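Local atomic coordinates of protein argonaute (Aquifex aeolicus, PDB entry 1YVU), a protein that uses short single-stranded DNA guides to bind complementary RNA targets and cleave them at a fixed position with the help of divalent metal ions. Residues Arg162-Leu173 against Ala252-Thr260; Phe192-Lys203 against Arg236-Lys246. All coordinates share one frame; numbering follows the deposited sequence.

Interaction 1 (Arg162-Leu173 against Ala252-Thr260); sequences RIQPFETLQTLL and ATILKPVLT
Ile-163 and Leu-259 meet through the backbone: Leu-259 N donates to Ile-163 O over 3.0 Å in an almost straight bond (171°). Val-258 CA comes up to the same oxygen through a C-H contact. Further along, where the chain turns from strand into helix, Leu-169 N gives its hydrogen to Leu-255 O at 2.7 Å, and Gln-170 N makes a weak bond to Ala-252 O. The segments thereby tie the end of linker L1, strand 153-165, and the first turn of helix 169-175 to the edge strand 255-257 of the PAZ sheet and the residues flanking it. Two polar side chains are satisfied outside the contact: Gln-170 OE1 accepts from Phe-240 N, and Arg-162 NH2 forms a salt bridge with Glu-140 OE1. With CG beside its backbone N (chi1 -85°) and the chain extended beyond, Gln-164 packs its CG against Pro-257 O and crosses Lys-256 at about a right angle, OE1 lying 3.3 Å from Lys-256 CD. Replacing Gln-164 with an alanine would probably open a gap beside Pro-257 and leave the Lys-256 methylenes freer to turn. Pro-257 CG packs against the CD1 methyls of Leu-169 and Leu-172.

Interaction 2 (Phe192-Lys203 against Arg236-Lys246); sequences FVGRVQDVFKAK and REKAFLVVLEK
Asp-198 and Val-243 pair in the antiparallel core of the PAZ sheet, where strands 194-201 and 240-244 run side by side. A classic beta bulge interrupts the register: Gln-197 N (3.0 Å) and, more weakly, Asp-198 N both donate to Val-243 O. Beyond it Val-243 N returns a nearly linear bond to Asp-198 O.

On the face carrying Val-199 and Val-242, branched side chains interlock. Val-196 CG1 meets Val-242 CG1 at 3.7 Å, the two crossing at about a right angle, while Val-199 CG1 nestles against Phe-240 CD2. On the opposite face, which carries Asp-198, Leu-241 and Val-243, the bump is Phe-200. Its chi1 of 69° sets CG between the backbone N and the carbonyl carbon, which lays the ring across its neighbours: Leu-241 CB sits over one face, 4.2 Å from the ring centroid, and Val-243 CG2 abuts the edge. Leu-241 also packs against helix 220-231.

At one end, Leu-244 CD1 and Lys-246 NZ lie at the edge of the Phe-192 ring, CD1 3.6 Å from CE2. Gly-194, lacking a side chain, lets that ring and Glu-245 close in; a CB would clash with Phe-192 CZ. At the other end, the Ala-202 methyl fits against that of Ala-239 (CB to CB 4.0 Å). Past this methyl, Lys-203 reaches along Glu-237 to make a weak salt bridge, NZ to OE1 3.3 Å.

In the fold
Both contacts belong to the same PAZ fold, their centres about 12 Å apart, and interaction 2 is nested within the stretch of chain that interaction 1 closes. Interaction 2 joins neighbouring strands inside the five-stranded sheet, so paired backbone bonds, broken once by the bulge, and alternating side-chain faces dominate. Interaction 1 works at the sheet's margin, where strand 255-257 meets linker and helix, with few, scattered backbone bonds and much proline and leucine packing. Phe-240 connects them: its O accepts from Ala-252 N, while Leu-173 packs on Phe-240 and Leu-169 on Val-242. Each is partly buried, but exposed charged residues are more numerous in interaction 2, whose Arg-195 side chain lies about 9 Å from the calcium ion.

Interaction 1 (Arg162-Leu173 against Ala252-Thr260)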
# COMPACT_ATOMS: atom_id res chain seq x y z
N ARG A 162 -9.15 12.87 1.10
CA ARG A 162 -8.19 12.98 2.18
C ARG A 162 -8.95 13.42 3.42
O ARG A 162 -9.59 14.48 3.40
CB ARG A 162 -7.10 14.00 1.80
CG ARG A 162 -5.89 14.02 2.69
CD ARG A 162 -5.11 12.73 2.59
NE ARG A 162 -4.09 12.72 1.55
CZ ARG A 162 -3.39 11.65 1.18
NH1 ARG A 162 -3.59 10.46 1.77
NH2 ARG A 162 -2.43 11.77 0.26
N ILE A 163 -8.93 12.59 4.46
CA ILE A 163 -9.63 12.90 5.71
C ILE A 163 -8.72 13.77 6.56
O ILE A 163 -7.63 13.37 6.93
CB ILE A 163 -10.04 11.60 6.50
CG1 ILE A 163 -10.65 10.55 5.55
CG2 ILE A 163 -11.08 11.94 7.56
CD1 ILE A 163 -10.82 9.15 6.15
N GLN A 164 -9.17 15.00 6.82
CA GLN A 164 -8.38 15.96 7.56
C GLN A 164 -9.21 16.78 8.53
O GLN A 164 -10.36 17.07 8.22
CB GLN A 164 -7.69 16.92 6.58
CG GLN A 164 -6.36 16.42 6.01
CD GLN A 164 -5.75 17.37 5.02
OE1 GLN A 164 -6.03 18.56 5.00
NE2 GLN A 164 -4.88 16.83 4.19
N PRO A 165 -8.67 17.12 9.73
CA PRO A 165 -9.38 17.93 10.74
C PRO A 165 -9.28 19.42 10.39
O PRO A 165 -8.35 19.84 9.70
CB PRO A 165 -8.61 17.65 12.03
CG PRO A 165 -7.95 16.35 11.79
CD PRO A 165 -7.49 16.50 10.37
N PHE A 166 -10.23 20.20 10.89
CA PHE A 166 -10.27 21.64 10.64
C PHE A 166 -9.09 22.32 11.32
O PHE A 166 -8.48 23.24 10.77
CB PHE A 166 -11.59 22.22 11.18
CG PHE A 166 -12.72 22.22 10.18
CD1 PHE A 166 -13.35 21.01 9.80
CD2 PHE A 166 -13.14 23.43 9.58
CE1 PHE A 166 -14.40 21.00 8.83
CE2 PHE A 166 -14.19 23.44 8.60
CZ PHE A 166 -14.82 22.22 8.23
N GLU A 167 -8.73 21.74 12.47
CA GLU A 167 -7.64 22.22 13.30
C GLU A 167 -6.31 21.88 12.70
O GLU A 167 -6.13 20.83 12.10
CB GLU A 167 -7.71 21.61 14.70
CG GLU A 167 -9.10 21.60 15.38
CD GLU A 167 -9.65 20.20 15.53
OE1 GLU A 167 -9.06 19.41 16.29
OE2 GLU A 167 -10.68 19.88 14.88
N THR A 168 -5.39 22.81 12.88
CA THR A 168 -4.02 22.71 12.41
C THR A 168 -3.28 21.79 13.39
O THR A 168 -3.85 21.37 14.40
CB THR A 168 -3.44 24.15 12.44
OG1 THR A 168 -4.15 24.95 11.51
CG2 THR A 168 -2.01 24.19 12.11
N LEU A 169 -2.04 21.42 13.06
CA LEU A 169 -1.23 20.60 13.96
C LEU A 169 -0.76 21.49 15.11
O LEU A 169 -0.58 21.00 16.21
CB LEU A 169 -0.05 19.94 13.23
CG LEU A 169 0.74 18.82 13.94
CD1 LEU A 169 -0.15 17.64 14.18
CD2 LEU A 169 1.93 18.35 13.15
N GLN A 170 -0.67 22.80 14.88
CA GLN A 170 -0.30 23.79 15.90
C GLN A 170 -1.46 24.00 16.90
O GLN A 170 -1.26 23.90 18.11
CB GLN A 170 0.09 25.14 15.25
CG GLN A 170 0.72 26.19 16.17
CD GLN A 170 1.91 25.69 16.97
OE1 GLN A 170 2.94 25.28 16.42
NE2 GLN A 170 1.77 25.72 18.29
N THR A 171 -2.68 24.21 16.37
CA THR A 171 -3.89 24.38 17.18
C THR A 171 -4.07 23.13 18.05
O THR A 171 -4.48 23.22 19.21
CB THR A 171 -5.13 24.56 16.26
OG1 THR A 171 -4.90 25.60 15.29
CG2 THR A 171 -6.38 24.87 17.09
N LEU A 172 -3.68 21.98 17.50
CA LEU A 172 -3.76 20.68 18.16
C LEU A 172 -2.69 20.43 19.21
O LEU A 172 -3.00 19.90 20.27
CB LEU A 172 -3.71 19.53 17.15
CG LEU A 172 -5.03 19.04 16.55
CD1 LEU A 172 -4.75 18.24 15.30
CD2 LEU A 172 -5.80 18.22 17.55
N LEU A 173 -1.43 20.76 18.90
CA LEU A 173 -0.31 20.57 19.83
C LEU A 173 -0.42 21.52 21.03
O LEU A 173 0.06 21.21 22.13
CB LEU A 173 1.04 20.77 19.12
CG LEU A 173 1.57 19.77 18.07
CD1 LEU A 173 2.85 20.26 17.41
CD2 LEU A 173 1.77 18.41 18.68
N ALA A 252 4.49 23.59 12.34
CA ALA A 252 3.22 22.98 12.76
C ALA A 252 2.00 23.76 12.29
O ALA A 252 0.90 23.22 12.20
CB ALA A 252 3.20 22.85 14.25
N THR A 253 2.25 25.02 11.94
CA THR A 253 1.23 25.95 11.46
C THR A 253 0.61 25.60 10.12
O THR A 253 -0.56 25.90 9.87
CB THR A 253 1.77 27.40 11.40
OG1 THR A 253 2.89 27.46 10.49
CG2 THR A 253 2.17 27.88 12.80
N ILE A 254 1.37 24.94 9.24
CA ILE A 254 0.83 24.57 7.95
C ILE A 254 0.57 23.07 7.84
O ILE A 254 0.28 22.58 6.74
CB ILE A 254 1.72 25.00 6.76
CG1 ILE A 254 3.16 24.50 6.97
CG2 ILE A 254 1.57 26.49 6.51
CD1 ILE A 254 3.79 24.04 5.71
N LEU A 255 0.69 22.35 8.94
CA LEU A 255 0.46 20.91 8.92
C LEU A 255 -0.92 20.53 9.41
O LEU A 255 -1.37 20.97 10.47
CB LEU A 255 1.51 20.16 9.73
CG LEU A 255 2.91 20.18 9.15
CD1 LEU A 255 3.92 19.74 10.18
CD2 LEU A 255 2.97 19.30 7.95
N LYS A 256 -1.60 19.74 8.60
CA LYS A 256 -2.91 19.22 8.91
C LYS A 256 -2.76 17.70 8.95
O LYS A 256 -2.05 17.15 8.12
CB LYS A 256 -3.92 19.65 7.84
CG LYS A 256 -4.80 20.88 8.22
CD LYS A 256 -5.89 21.10 7.14
CE LYS A 256 -7.03 22.05 7.55
NZ LYS A 256 -8.29 21.82 6.74
N PRO A 257 -3.29 17.04 10.00
CA PRO A 257 -3.23 15.57 10.14
C PRO A 257 -4.06 14.85 9.12
O PRO A 257 -5.04 15.39 8.63
CB PRO A 257 -3.79 15.33 11.53
CG PRO A 257 -3.31 16.53 12.26
CD PRO A 257 -3.62 17.64 11.30
N VAL A 258 -3.63 13.64 8.80
CA VAL A 258 -4.33 12.79 7.84
C VAL A 258 -4.87 11.57 8.63
O VAL A 258 -4.10 10.86 9.30
CB VAL A 258 -3.35 12.40 6.68
CG1 VAL A 258 -3.96 11.36 5.78
CG2 VAL A 258 -3.02 13.64 5.84
N LEU A 259 -6.20 11.37 8.58
CA LEU A 259 -6.88 10.30 9.33
C LEU A 259 -7.39 9.11 8.53
O LEU A 259 -7.78 9.28 7.37
CB LEU A 259 -8.07 10.89 10.09
CG LEU A 259 -7.94 12.24 10.80
CD1 LEU A 259 -9.31 12.70 11.29
CD2 LEU A 259 -6.93 12.16 11.95
N THR A 260 -7.41 7.94 9.18
CA THR A 260 -7.91 6.64 8.64
C THR A 260 -8.79 5.99 9.74
O THR A 260 -8.91 6.58 10.82
CB THR A 260 -6.75 5.64 8.21
OG1 THR A 260 -5.84 6.30 7.33
CG2 THR A 260 -7.29 4.38 7.46

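Interaction 2 (Phe192-Lys203 against Arg236-Lys246)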
# COMPACT_ATOMS: atom_id res chain seq x y z
N PHE A 192 2.10 16.26 -0.44
CA PHE A 192 2.92 15.36 0.35
C PHE A 192 2.37 14.91 1.71
O PHE A 192 1.83 15.71 2.45
CB PHE A 192 4.34 16.00 0.47
CG PHE A 192 5.29 15.29 1.39
CD1 PHE A 192 5.80 14.03 1.05
CD2 PHE A 192 5.64 15.88 2.62
CE1 PHE A 192 6.66 13.34 1.93
CE2 PHE A 192 6.50 15.21 3.52
CZ PHE A 192 7.02 13.94 3.18
N VAL A 193 2.57 13.64 2.04
CA VAL A 193 2.13 13.07 3.32
C VAL A 193 3.34 12.32 3.91
O VAL A 193 3.99 11.52 3.23
CB VAL A 193 0.90 12.10 3.16
CG1 VAL A 193 0.63 11.29 4.44
CG2 VAL A 193 -0.34 12.90 2.80
N GLY A 194 3.64 12.65 5.18
CA GLY A 194 4.74 12.04 5.90
C GLY A 194 4.38 11.82 7.36
O GLY A 194 3.42 12.42 7.85
N ARG A 195 5.12 10.94 8.04
CA ARG A 195 4.88 10.63 9.45
C ARG A 195 5.78 11.45 10.33
O ARG A 195 6.97 11.57 10.05
CB ARG A 195 5.09 9.15 9.79
CG ARG A 195 4.11 8.17 9.19
CD ARG A 195 4.11 6.87 9.98
NE ARG A 195 3.39 5.79 9.30
CZ ARG A 195 3.57 4.49 9.55
NH1 ARG A 195 4.44 4.08 10.47
NH2 ARG A 195 2.91 3.59 8.82
N VAL A 196 5.24 11.95 11.44
CA VAL A 196 5.98 12.78 12.39
C VAL A 196 7.10 12.01 13.10
O VAL A 196 6.87 10.93 13.65
CB VAL A 196 5.05 13.43 13.45
CG1 VAL A 196 5.82 14.33 14.39
CG2 VAL A 196 3.98 14.26 12.79
N GLN A 197 8.30 12.60 13.06
CA GLN A 197 9.48 12.01 13.69
C GLN A 197 9.88 12.76 14.97
O GLN A 197 10.01 12.13 16.03
CB GLN A 197 10.66 11.97 12.70
CG GLN A 197 11.88 11.21 13.24
CD GLN A 197 13.04 11.08 12.28
OE1 GLN A 197 12.99 11.49 11.10
NE2 GLN A 197 14.11 10.47 12.78
N ASP A 198 10.10 14.08 14.84
CA ASP A 198 10.51 14.96 15.95
C ASP A 198 9.75 16.29 15.99
O ASP A 198 9.48 16.90 14.95
CB ASP A 198 12.01 15.29 15.84
CG ASP A 198 12.87 14.52 16.85
OD1 ASP A 198 12.43 13.49 17.41
OD2 ASP A 198 14.02 14.96 17.06
N VAL A 199 9.41 16.73 17.21
CA VAL A 199 8.73 18.00 17.46
C VAL A 199 9.55 18.78 18.47
O VAL A 199 10.04 18.23 19.48
CB VAL A 199 7.26 17.81 18.01
CG1 VAL A 199 6.65 19.16 18.40
CG2 VAL A 199 6.36 17.21 16.95
N PHE A 200 9.75 20.06 18.15
CA PHE A 200 10.47 20.99 19.01
C PHE A 200 9.93 22.41 18.83
O PHE A 200 9.27 22.70 17.83
CB PHE A 200 12.00 20.89 18.80
CG PHE A 200 12.49 21.40 17.48
CD1 PHE A 200 13.01 22.71 17.37
CD2 PHE A 200 12.49 20.56 16.35
CE1 PHE A 200 13.54 23.19 16.14
CE2 PHE A 200 13.01 21.02 15.10
CZ PHE A 200 13.54 22.34 15.00
N LYS A 201 10.22 23.28 19.80
CA LYS A 201 9.78 24.67 19.80
C LYS A 201 10.57 25.56 18.84
O LYS A 201 11.76 25.31 18.57
CB LYS A 201 9.86 25.25 21.22
CG LYS A 201 8.96 24.57 22.24
CD LYS A 201 9.30 24.98 23.67
CE LYS A 201 8.72 23.97 24.68
NZ LYS A 201 9.37 24.01 26.03
N ALA A 202 9.91 26.60 18.33
CA ALA A 202 10.51 27.55 17.40
C ALA A 202 11.33 28.61 18.11
O ALA A 202 12.14 29.30 17.48
CB ALA A 202 9.45 28.18 16.55
N LYS A 203 11.15 28.71 19.43
CA LYS A 203 11.92 29.63 20.28
C LYS A 203 13.38 29.18 20.20
O LYS A 203 14.29 30.02 20.15
CB LYS A 203 11.56 29.50 21.77
CG LYS A 203 10.12 29.53 22.17
CD LYS A 203 9.97 30.16 23.58
CE LYS A 203 8.55 30.04 24.16
NZ LYS A 203 7.98 31.35 24.61
N ARG A 236 6.06 32.75 16.72
CA ARG A 236 7.36 32.13 16.91
C ARG A 236 7.60 31.56 18.29
O ARG A 236 8.24 30.53 18.43
CB ARG A 236 8.48 33.09 16.59
CG ARG A 236 9.79 32.38 16.36
CD ARG A 236 10.94 33.26 16.72
NE ARG A 236 11.00 34.40 15.82
CZ ARG A 236 12.12 35.03 15.49
NH1 ARG A 236 13.29 34.60 15.99
NH2 ARG A 236 12.08 36.08 14.67
N GLU A 237 7.10 32.25 19.31
CA GLU A 237 7.28 31.74 20.66
C GLU A 237 6.49 30.47 20.95
O GLU A 237 7.10 29.42 21.21
CB GLU A 237 7.10 32.83 21.70
CG GLU A 237 8.43 33.56 21.89
CD GLU A 237 8.33 34.73 22.81
OE1 GLU A 237 7.76 34.56 23.90
OE2 GLU A 237 8.82 35.81 22.43
N LYS A 238 5.18 30.52 20.69
CA LYS A 238 4.26 29.38 20.89
C LYS A 238 4.31 28.32 19.77
O LYS A 238 3.69 27.26 19.89
CB LYS A 238 2.82 29.89 21.05
CG LYS A 238 2.27 30.65 19.84
CD LYS A 238 0.80 30.35 19.62
CE LYS A 238 0.43 30.41 18.14
NZ LYS A 238 -0.94 29.87 17.86
N ALA A 239 5.06 28.61 18.70
CA ALA A 239 5.15 27.71 17.56
C ALA A 239 6.09 26.56 17.66
O ALA A 239 7.10 26.60 18.37
CB ALA A 239 5.44 28.47 16.31
N PHE A 240 5.74 25.52 16.92
CA PHE A 240 6.51 24.30 16.85
C PHE A 240 6.94 24.03 15.42
O PHE A 240 6.32 24.47 14.44
CB PHE A 240 5.71 23.10 17.32
CG PHE A 240 5.26 23.17 18.74
CD1 PHE A 240 3.90 23.34 19.04
CD2 PHE A 240 6.17 22.97 19.78
CE1 PHE A 240 3.42 23.29 20.39
CE2 PHE A 240 5.74 22.92 21.14
CZ PHE A 240 4.35 23.08 21.44
N LEU A 241 8.08 23.36 15.32
CA LEU A 241 8.62 22.96 14.05
C LEU A 241 8.64 21.48 14.16
O LEU A 241 8.94 20.92 15.22
CB LEU A 241 10.01 23.53 13.79
CG LEU A 241 10.18 25.04 13.89
CD1 LEU A 241 11.57 25.46 13.57
CD2 LEU A 241 9.22 25.73 12.98
N VAL A 242 8.19 20.86 13.08
CA VAL A 242 8.05 19.41 12.96
C VAL A 242 8.97 18.85 11.89
O VAL A 242 8.98 19.33 10.75
CB VAL A 242 6.58 19.05 12.61
CG1 VAL A 242 6.37 17.54 12.61
CG2 VAL A 242 5.59 19.76 13.57
N VAL A 243 9.74 17.83 12.27
CA VAL A 243 10.66 17.15 11.36
C VAL A 243 9.99 15.85 10.90
O VAL A 243 9.54 15.04 11.72
CB VAL A 243 12.05 16.85 12.01
CG1 VAL A 243 13.05 16.37 10.94
CG2 VAL A 243 12.59 18.09 12.70
N LEU A 244 9.87 15.68 9.59
CA LEU A 244 9.25 14.50 9.02
C LEU A 244 10.25 13.42 8.58
O LEU A 244 11.46 13.68 8.53
CB LEU A 244 8.29 14.90 7.89
CG LEU A 244 7.18 15.92 8.23
CD1 LEU A 244 6.24 16.07 7.05
CD2 LEU A 244 6.38 15.51 9.44
N GLU A 245 9.72 12.22 8.31
CA GLU A 245 10.48 11.02 7.95
C GLU A 245 11.74 11.10 7.10
O GLU A 245 12.85 10.79 7.58
CB GLU A 245 9.56 9.95 7.34
CG GLU A 245 8.33 10.45 6.60
CD GLU A 245 7.32 9.34 6.32
OE1 GLU A 245 7.24 8.34 7.09
OE2 GLU A 245 6.58 9.49 5.32
N LYS A 246 11.57 11.57 5.87
CA LYS A 246 12.66 11.71 4.92
C LYS A 246 13.67 12.80 5.36
O LYS A 246 14.88 12.68 5.12
CB LYS A 246 12.07 11.96 3.52
CG LYS A 246 10.97 10.92 3.08
CD LYS A 246 10.23 11.29 1.75
CE LYS A 246 9.15 10.26 1.38
NZ LYS A 246 8.35 10.69 0.19